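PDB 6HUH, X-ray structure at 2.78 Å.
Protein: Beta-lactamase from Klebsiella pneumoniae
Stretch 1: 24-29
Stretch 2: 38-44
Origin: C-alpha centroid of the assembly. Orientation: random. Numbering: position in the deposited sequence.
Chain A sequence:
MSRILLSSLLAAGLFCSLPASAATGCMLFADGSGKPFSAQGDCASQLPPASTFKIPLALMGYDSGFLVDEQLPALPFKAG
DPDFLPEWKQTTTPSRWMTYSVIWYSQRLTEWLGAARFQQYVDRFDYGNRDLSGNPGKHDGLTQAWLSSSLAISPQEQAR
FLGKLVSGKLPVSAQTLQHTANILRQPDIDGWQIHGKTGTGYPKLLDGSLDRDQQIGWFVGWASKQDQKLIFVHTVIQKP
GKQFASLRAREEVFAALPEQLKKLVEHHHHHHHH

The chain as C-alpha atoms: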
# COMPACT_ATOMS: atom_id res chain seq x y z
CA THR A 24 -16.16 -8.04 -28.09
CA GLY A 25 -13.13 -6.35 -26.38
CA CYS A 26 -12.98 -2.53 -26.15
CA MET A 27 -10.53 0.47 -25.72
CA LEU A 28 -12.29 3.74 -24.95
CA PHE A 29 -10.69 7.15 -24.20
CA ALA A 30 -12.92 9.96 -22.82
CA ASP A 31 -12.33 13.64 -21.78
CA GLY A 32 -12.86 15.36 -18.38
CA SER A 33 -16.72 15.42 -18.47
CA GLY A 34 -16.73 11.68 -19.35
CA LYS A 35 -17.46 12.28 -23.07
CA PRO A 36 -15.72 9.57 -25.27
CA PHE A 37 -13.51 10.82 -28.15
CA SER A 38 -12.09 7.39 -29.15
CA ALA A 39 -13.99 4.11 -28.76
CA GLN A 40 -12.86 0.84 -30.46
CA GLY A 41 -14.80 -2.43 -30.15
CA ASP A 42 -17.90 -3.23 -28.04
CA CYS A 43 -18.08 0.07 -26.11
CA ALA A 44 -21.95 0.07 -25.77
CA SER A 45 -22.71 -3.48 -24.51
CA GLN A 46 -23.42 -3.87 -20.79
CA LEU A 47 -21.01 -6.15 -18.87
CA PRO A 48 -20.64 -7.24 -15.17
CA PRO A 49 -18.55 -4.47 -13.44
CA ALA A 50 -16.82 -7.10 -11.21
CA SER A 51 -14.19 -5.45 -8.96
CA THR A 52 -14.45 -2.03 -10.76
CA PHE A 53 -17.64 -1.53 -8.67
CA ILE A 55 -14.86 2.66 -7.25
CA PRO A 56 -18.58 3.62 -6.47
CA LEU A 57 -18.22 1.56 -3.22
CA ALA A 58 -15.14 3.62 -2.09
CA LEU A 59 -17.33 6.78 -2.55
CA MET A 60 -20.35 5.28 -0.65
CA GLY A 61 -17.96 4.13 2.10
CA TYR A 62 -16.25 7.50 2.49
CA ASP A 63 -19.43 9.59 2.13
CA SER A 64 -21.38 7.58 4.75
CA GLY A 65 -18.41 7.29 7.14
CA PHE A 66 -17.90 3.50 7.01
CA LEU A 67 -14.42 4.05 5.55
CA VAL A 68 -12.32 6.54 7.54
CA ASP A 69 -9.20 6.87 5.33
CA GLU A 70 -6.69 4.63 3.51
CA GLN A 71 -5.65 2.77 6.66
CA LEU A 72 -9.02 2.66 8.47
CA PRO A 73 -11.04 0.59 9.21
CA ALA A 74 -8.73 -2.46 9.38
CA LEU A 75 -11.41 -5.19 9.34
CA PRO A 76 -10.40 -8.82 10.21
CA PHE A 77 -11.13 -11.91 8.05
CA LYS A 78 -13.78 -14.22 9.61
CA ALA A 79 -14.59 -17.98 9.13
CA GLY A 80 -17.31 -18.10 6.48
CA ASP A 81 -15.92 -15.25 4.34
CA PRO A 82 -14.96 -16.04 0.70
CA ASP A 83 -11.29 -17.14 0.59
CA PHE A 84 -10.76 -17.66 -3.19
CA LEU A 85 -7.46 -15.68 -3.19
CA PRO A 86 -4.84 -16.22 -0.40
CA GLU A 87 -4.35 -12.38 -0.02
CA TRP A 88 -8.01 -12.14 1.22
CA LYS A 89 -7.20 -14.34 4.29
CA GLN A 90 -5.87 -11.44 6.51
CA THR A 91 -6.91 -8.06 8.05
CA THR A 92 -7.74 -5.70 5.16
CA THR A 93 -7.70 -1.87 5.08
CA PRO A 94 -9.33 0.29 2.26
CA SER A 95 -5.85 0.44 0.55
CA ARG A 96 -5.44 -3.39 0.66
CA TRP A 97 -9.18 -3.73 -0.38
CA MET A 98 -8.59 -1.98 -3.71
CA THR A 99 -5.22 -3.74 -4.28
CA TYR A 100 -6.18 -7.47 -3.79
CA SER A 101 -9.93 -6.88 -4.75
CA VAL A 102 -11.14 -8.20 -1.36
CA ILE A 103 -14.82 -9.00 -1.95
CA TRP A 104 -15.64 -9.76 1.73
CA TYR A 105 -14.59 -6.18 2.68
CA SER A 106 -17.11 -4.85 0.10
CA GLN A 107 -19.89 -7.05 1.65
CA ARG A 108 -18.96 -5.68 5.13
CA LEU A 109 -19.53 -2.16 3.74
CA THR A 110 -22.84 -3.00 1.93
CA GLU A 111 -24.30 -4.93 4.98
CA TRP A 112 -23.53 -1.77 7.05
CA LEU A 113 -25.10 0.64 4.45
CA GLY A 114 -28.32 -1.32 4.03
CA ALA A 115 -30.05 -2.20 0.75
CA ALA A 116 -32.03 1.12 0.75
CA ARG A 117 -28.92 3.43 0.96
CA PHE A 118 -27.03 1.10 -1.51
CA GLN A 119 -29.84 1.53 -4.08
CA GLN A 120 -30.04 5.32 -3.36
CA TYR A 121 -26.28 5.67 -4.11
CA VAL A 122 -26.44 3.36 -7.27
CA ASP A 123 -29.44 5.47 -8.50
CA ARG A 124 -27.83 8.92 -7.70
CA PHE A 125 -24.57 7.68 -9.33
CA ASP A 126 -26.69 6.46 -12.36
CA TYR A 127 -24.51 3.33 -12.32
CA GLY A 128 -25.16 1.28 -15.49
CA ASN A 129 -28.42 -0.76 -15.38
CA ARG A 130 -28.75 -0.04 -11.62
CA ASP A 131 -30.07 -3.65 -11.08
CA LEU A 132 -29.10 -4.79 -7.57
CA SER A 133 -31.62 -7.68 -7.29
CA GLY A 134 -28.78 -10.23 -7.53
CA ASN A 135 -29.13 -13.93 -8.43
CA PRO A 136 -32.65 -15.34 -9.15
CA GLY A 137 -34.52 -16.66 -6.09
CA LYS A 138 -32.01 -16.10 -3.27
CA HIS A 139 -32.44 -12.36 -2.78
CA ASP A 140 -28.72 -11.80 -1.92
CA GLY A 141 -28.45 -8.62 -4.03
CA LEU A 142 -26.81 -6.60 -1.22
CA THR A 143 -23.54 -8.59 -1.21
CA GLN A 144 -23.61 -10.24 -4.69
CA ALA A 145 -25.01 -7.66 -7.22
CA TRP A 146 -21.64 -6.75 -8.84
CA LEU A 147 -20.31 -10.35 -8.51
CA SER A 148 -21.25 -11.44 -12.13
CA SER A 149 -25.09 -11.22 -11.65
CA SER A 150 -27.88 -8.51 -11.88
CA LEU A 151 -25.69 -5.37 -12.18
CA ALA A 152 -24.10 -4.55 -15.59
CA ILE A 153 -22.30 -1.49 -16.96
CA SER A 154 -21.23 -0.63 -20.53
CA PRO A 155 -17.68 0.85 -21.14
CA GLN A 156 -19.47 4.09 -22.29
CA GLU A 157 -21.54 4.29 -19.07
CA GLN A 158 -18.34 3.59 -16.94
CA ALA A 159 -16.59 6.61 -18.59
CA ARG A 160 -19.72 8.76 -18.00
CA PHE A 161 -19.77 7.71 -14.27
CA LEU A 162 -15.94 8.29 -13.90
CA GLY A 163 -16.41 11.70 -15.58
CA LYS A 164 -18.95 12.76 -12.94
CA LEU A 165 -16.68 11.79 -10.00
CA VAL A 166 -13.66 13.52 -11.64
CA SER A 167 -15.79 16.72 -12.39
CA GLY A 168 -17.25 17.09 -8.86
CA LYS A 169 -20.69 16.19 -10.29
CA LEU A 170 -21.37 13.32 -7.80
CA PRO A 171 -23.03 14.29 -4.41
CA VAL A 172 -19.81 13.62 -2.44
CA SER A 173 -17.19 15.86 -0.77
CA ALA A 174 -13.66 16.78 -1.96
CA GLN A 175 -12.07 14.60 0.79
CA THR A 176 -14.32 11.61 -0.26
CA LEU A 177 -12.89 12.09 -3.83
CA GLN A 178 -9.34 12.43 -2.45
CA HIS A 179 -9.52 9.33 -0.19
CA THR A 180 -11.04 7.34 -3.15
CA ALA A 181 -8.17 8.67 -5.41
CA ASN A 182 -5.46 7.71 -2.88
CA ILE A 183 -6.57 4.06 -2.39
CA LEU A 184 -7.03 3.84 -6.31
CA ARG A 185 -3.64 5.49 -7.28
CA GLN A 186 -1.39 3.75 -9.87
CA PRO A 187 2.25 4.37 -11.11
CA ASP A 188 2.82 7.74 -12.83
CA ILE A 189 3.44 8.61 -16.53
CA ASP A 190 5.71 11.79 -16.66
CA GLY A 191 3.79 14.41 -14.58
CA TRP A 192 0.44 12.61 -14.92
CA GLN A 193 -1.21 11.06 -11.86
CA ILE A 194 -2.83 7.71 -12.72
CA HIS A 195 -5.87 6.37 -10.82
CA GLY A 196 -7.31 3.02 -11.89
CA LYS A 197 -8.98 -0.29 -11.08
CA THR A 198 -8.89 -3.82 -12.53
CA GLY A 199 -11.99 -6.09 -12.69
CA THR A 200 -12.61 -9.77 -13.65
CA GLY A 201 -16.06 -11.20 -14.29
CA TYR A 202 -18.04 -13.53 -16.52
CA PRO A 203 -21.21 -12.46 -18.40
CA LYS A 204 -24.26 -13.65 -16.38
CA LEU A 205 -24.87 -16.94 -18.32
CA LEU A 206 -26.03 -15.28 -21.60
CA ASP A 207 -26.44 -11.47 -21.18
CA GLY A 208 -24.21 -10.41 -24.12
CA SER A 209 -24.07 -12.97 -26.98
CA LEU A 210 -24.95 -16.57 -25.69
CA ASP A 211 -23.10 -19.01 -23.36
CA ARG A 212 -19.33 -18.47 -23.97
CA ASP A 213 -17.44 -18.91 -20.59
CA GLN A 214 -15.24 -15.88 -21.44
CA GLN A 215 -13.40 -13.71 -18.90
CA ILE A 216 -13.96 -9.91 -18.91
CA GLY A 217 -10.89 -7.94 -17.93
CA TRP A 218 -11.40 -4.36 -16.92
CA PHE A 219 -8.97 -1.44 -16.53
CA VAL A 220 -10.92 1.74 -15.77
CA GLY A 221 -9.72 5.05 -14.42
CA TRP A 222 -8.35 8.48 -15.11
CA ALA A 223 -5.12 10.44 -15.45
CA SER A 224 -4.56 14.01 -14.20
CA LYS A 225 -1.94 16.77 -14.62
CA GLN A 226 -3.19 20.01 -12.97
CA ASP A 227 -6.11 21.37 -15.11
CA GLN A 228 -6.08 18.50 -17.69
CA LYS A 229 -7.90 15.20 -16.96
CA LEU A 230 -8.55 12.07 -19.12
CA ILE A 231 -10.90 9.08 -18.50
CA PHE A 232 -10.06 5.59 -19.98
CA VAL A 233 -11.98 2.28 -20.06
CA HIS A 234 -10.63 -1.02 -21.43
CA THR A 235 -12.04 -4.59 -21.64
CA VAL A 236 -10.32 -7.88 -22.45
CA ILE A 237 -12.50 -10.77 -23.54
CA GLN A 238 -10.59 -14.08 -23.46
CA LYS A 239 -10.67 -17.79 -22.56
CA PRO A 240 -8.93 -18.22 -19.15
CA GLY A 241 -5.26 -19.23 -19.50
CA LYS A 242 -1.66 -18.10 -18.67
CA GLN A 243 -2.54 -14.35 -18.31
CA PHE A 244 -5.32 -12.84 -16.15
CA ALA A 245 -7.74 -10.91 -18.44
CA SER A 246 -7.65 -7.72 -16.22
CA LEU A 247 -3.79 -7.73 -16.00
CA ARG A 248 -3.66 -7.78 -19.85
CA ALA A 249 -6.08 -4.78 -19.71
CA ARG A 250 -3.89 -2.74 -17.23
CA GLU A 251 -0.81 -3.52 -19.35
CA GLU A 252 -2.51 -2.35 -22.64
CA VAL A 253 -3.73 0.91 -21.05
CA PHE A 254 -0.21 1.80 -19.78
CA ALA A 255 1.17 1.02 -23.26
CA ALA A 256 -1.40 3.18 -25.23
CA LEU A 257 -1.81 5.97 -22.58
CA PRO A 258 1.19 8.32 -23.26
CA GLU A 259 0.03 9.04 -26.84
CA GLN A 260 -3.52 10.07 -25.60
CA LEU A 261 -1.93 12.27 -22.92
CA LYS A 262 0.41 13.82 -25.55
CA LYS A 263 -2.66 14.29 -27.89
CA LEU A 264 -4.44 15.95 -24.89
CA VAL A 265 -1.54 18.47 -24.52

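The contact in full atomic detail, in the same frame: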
# COMPACT_ATOMS: atom_id res chain seq x y z
N THR A 24 -15.33 -9.00 -28.81
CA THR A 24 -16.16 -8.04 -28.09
C THR A 24 -15.36 -7.23 -27.03
O THR A 24 -15.95 -6.65 -26.12
CB THR A 24 -17.39 -8.72 -27.51
OG1 THR A 24 -17.02 -9.94 -26.86
CG2 THR A 24 -18.46 -9.00 -28.57
N GLY A 25 -14.03 -7.16 -27.21
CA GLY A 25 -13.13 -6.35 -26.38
C GLY A 25 -13.28 -4.87 -26.73
O GLY A 25 -13.83 -4.54 -27.78
N CYS A 26 -12.80 -3.97 -25.88
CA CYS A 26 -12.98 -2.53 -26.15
C CYS A 26 -11.92 -1.60 -25.51
O CYS A 26 -11.63 -1.76 -24.33
CB CYS A 26 -14.40 -2.13 -25.74
SG CYS A 26 -14.54 -0.43 -25.13
N MET A 27 -11.38 -0.59 -26.28
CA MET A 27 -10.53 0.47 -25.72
C MET A 27 -11.11 1.85 -25.99
O MET A 27 -11.09 2.35 -27.11
CB MET A 27 -9.03 0.42 -26.05
CG MET A 27 -8.24 0.93 -24.84
SD MET A 27 -6.44 1.16 -24.87
CE MET A 27 -5.86 -0.58 -25.24
N LEU A 28 -11.64 2.44 -24.94
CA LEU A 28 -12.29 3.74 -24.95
C LEU A 28 -11.50 4.81 -24.21
O LEU A 28 -11.11 4.60 -23.06
CB LEU A 28 -13.68 3.58 -24.28
CG LEU A 28 -14.64 4.75 -24.42
CD1 LEU A 28 -16.03 4.26 -24.69
CD2 LEU A 28 -14.60 5.68 -23.22
N PHE A 29 -11.33 5.98 -24.84
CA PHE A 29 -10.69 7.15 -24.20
C PHE A 29 -11.67 8.33 -24.19
O PHE A 29 -12.16 8.73 -25.27
CB PHE A 29 -9.34 7.53 -24.84
CG PHE A 29 -8.25 6.48 -24.75
CD1 PHE A 29 -7.53 6.30 -23.58
CD2 PHE A 29 -7.92 5.70 -25.85
CE1 PHE A 29 -6.52 5.33 -23.50
CE2 PHE A 29 -6.90 4.74 -25.77
CZ PHE A 29 -6.20 4.57 -24.60
N SER A 38 -12.68 8.54 -28.48
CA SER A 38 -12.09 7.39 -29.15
C SER A 38 -12.62 6.15 -28.49
O SER A 38 -12.36 5.92 -27.32
CB SER A 38 -10.57 7.43 -29.10
OG SER A 38 -10.01 6.34 -29.80
N ALA A 39 -13.37 5.35 -29.23
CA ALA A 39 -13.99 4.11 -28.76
C ALA A 39 -13.77 3.05 -29.85
O ALA A 39 -14.03 3.32 -31.01
CB ALA A 39 -15.47 4.35 -28.50
N GLN A 40 -13.21 1.89 -29.49
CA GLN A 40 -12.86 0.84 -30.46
C GLN A 40 -13.23 -0.56 -29.95
O GLN A 40 -12.56 -1.10 -29.08
CB GLN A 40 -11.35 0.90 -30.77
CG GLN A 40 -10.88 2.17 -31.49
CD GLN A 40 -11.14 2.13 -32.98
OE1 GLN A 40 -11.15 1.07 -33.62
NE2 GLN A 40 -11.33 3.30 -33.58
N GLY A 41 -14.26 -1.13 -30.53
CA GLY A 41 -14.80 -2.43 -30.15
C GLY A 41 -16.20 -2.29 -29.58
O GLY A 41 -16.93 -1.35 -29.93
N ASP A 42 -16.58 -3.21 -28.67
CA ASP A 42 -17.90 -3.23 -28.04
C ASP A 42 -18.01 -2.32 -26.82
O ASP A 42 -18.13 -2.77 -25.67
CB ASP A 42 -18.32 -4.68 -27.73
CG ASP A 42 -19.82 -4.89 -27.71
OD1 ASP A 42 -20.57 -3.87 -27.75
OD2 ASP A 42 -20.24 -6.06 -27.65
N CYS A 43 -18.04 -1.01 -27.10
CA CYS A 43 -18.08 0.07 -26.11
C CYS A 43 -19.48 0.39 -25.55
O CYS A 43 -19.55 1.11 -24.56
CB CYS A 43 -17.41 1.32 -26.68
SG CYS A 43 -15.61 1.15 -26.91
N ALA A 44 -20.55 -0.17 -26.16
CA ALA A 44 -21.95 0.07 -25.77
C ALA A 44 -22.65 -1.10 -25.09
O ALA A 44 -23.68 -0.89 -24.45
CB ALA A 44 -22.74 0.53 -26.97

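The two stretches run antiparallel: the N-to-C directions of strands 26-29 and 38-41 differ by 176°, and their axes approach to 4.6 Å, burying 461 Å² in all. Five backbone hydrogen bonds link the stretches, one of them weak.

Ser-38 faces Phe-29 in a hydrogen-bonded pair. Phe-29 N donates to Ser-38 O at 2.7 Å and 168°, the shortest and straightest bond of the set; the return bond, Ser-38 N to Phe-29 O, is longer at 3.3 Å and 141°. The same Ser-38 O also receives a CA-H...O contact from Leu-28 CA at 3.2 Å. Both side chains of the pair leave the same face of the sheet, bringing Phe-29 CB to 4.4 Å from Ser-38 CB.

Ala-39 lies across from Leu-28, their CA atoms 4.2 Å apart. Here the contact is apolar, with Leu-28 CD1 3.9 Å from Ala-39 CB.

At Gln-40 the backbone bonds again: Met-27 N donates to Gln-40 O at 3.1 Å and 157°, whereas Gln-40 N to Met-27 O, 3.2 Å and 131°, is weak. Gln-40 O additionally accepts a CA-H...O contact from Cys-26 CA at 3.3 Å. The Gln-40 and Met-27 side chains both lead away at their ends.

Gly-41 brings its CA to 3.3 Å from Gly-25 O, at 149° at the hydrogen. An ideal CB here would lie 2.0 Å from Gly-25 O, a clash, and phi/psi of 114/-151° independently calls for glycine.

Asp-42 N then donates to the same Gly-25 O at 3.2 Å and 151°. Its side chain lies alongside Thr-24, with Asp-42 OD2 3.6 Å from Thr-24 CG2.

Cys-43 places its SG 2.6 Å from Cys-26 SG, closer than nonbonded sulfurs normally sit but longer than a standard disulfide bond. Cys-43 CB also packs 3.8 Å from Leu-28 CD1. Ala-44 points away and makes no contact.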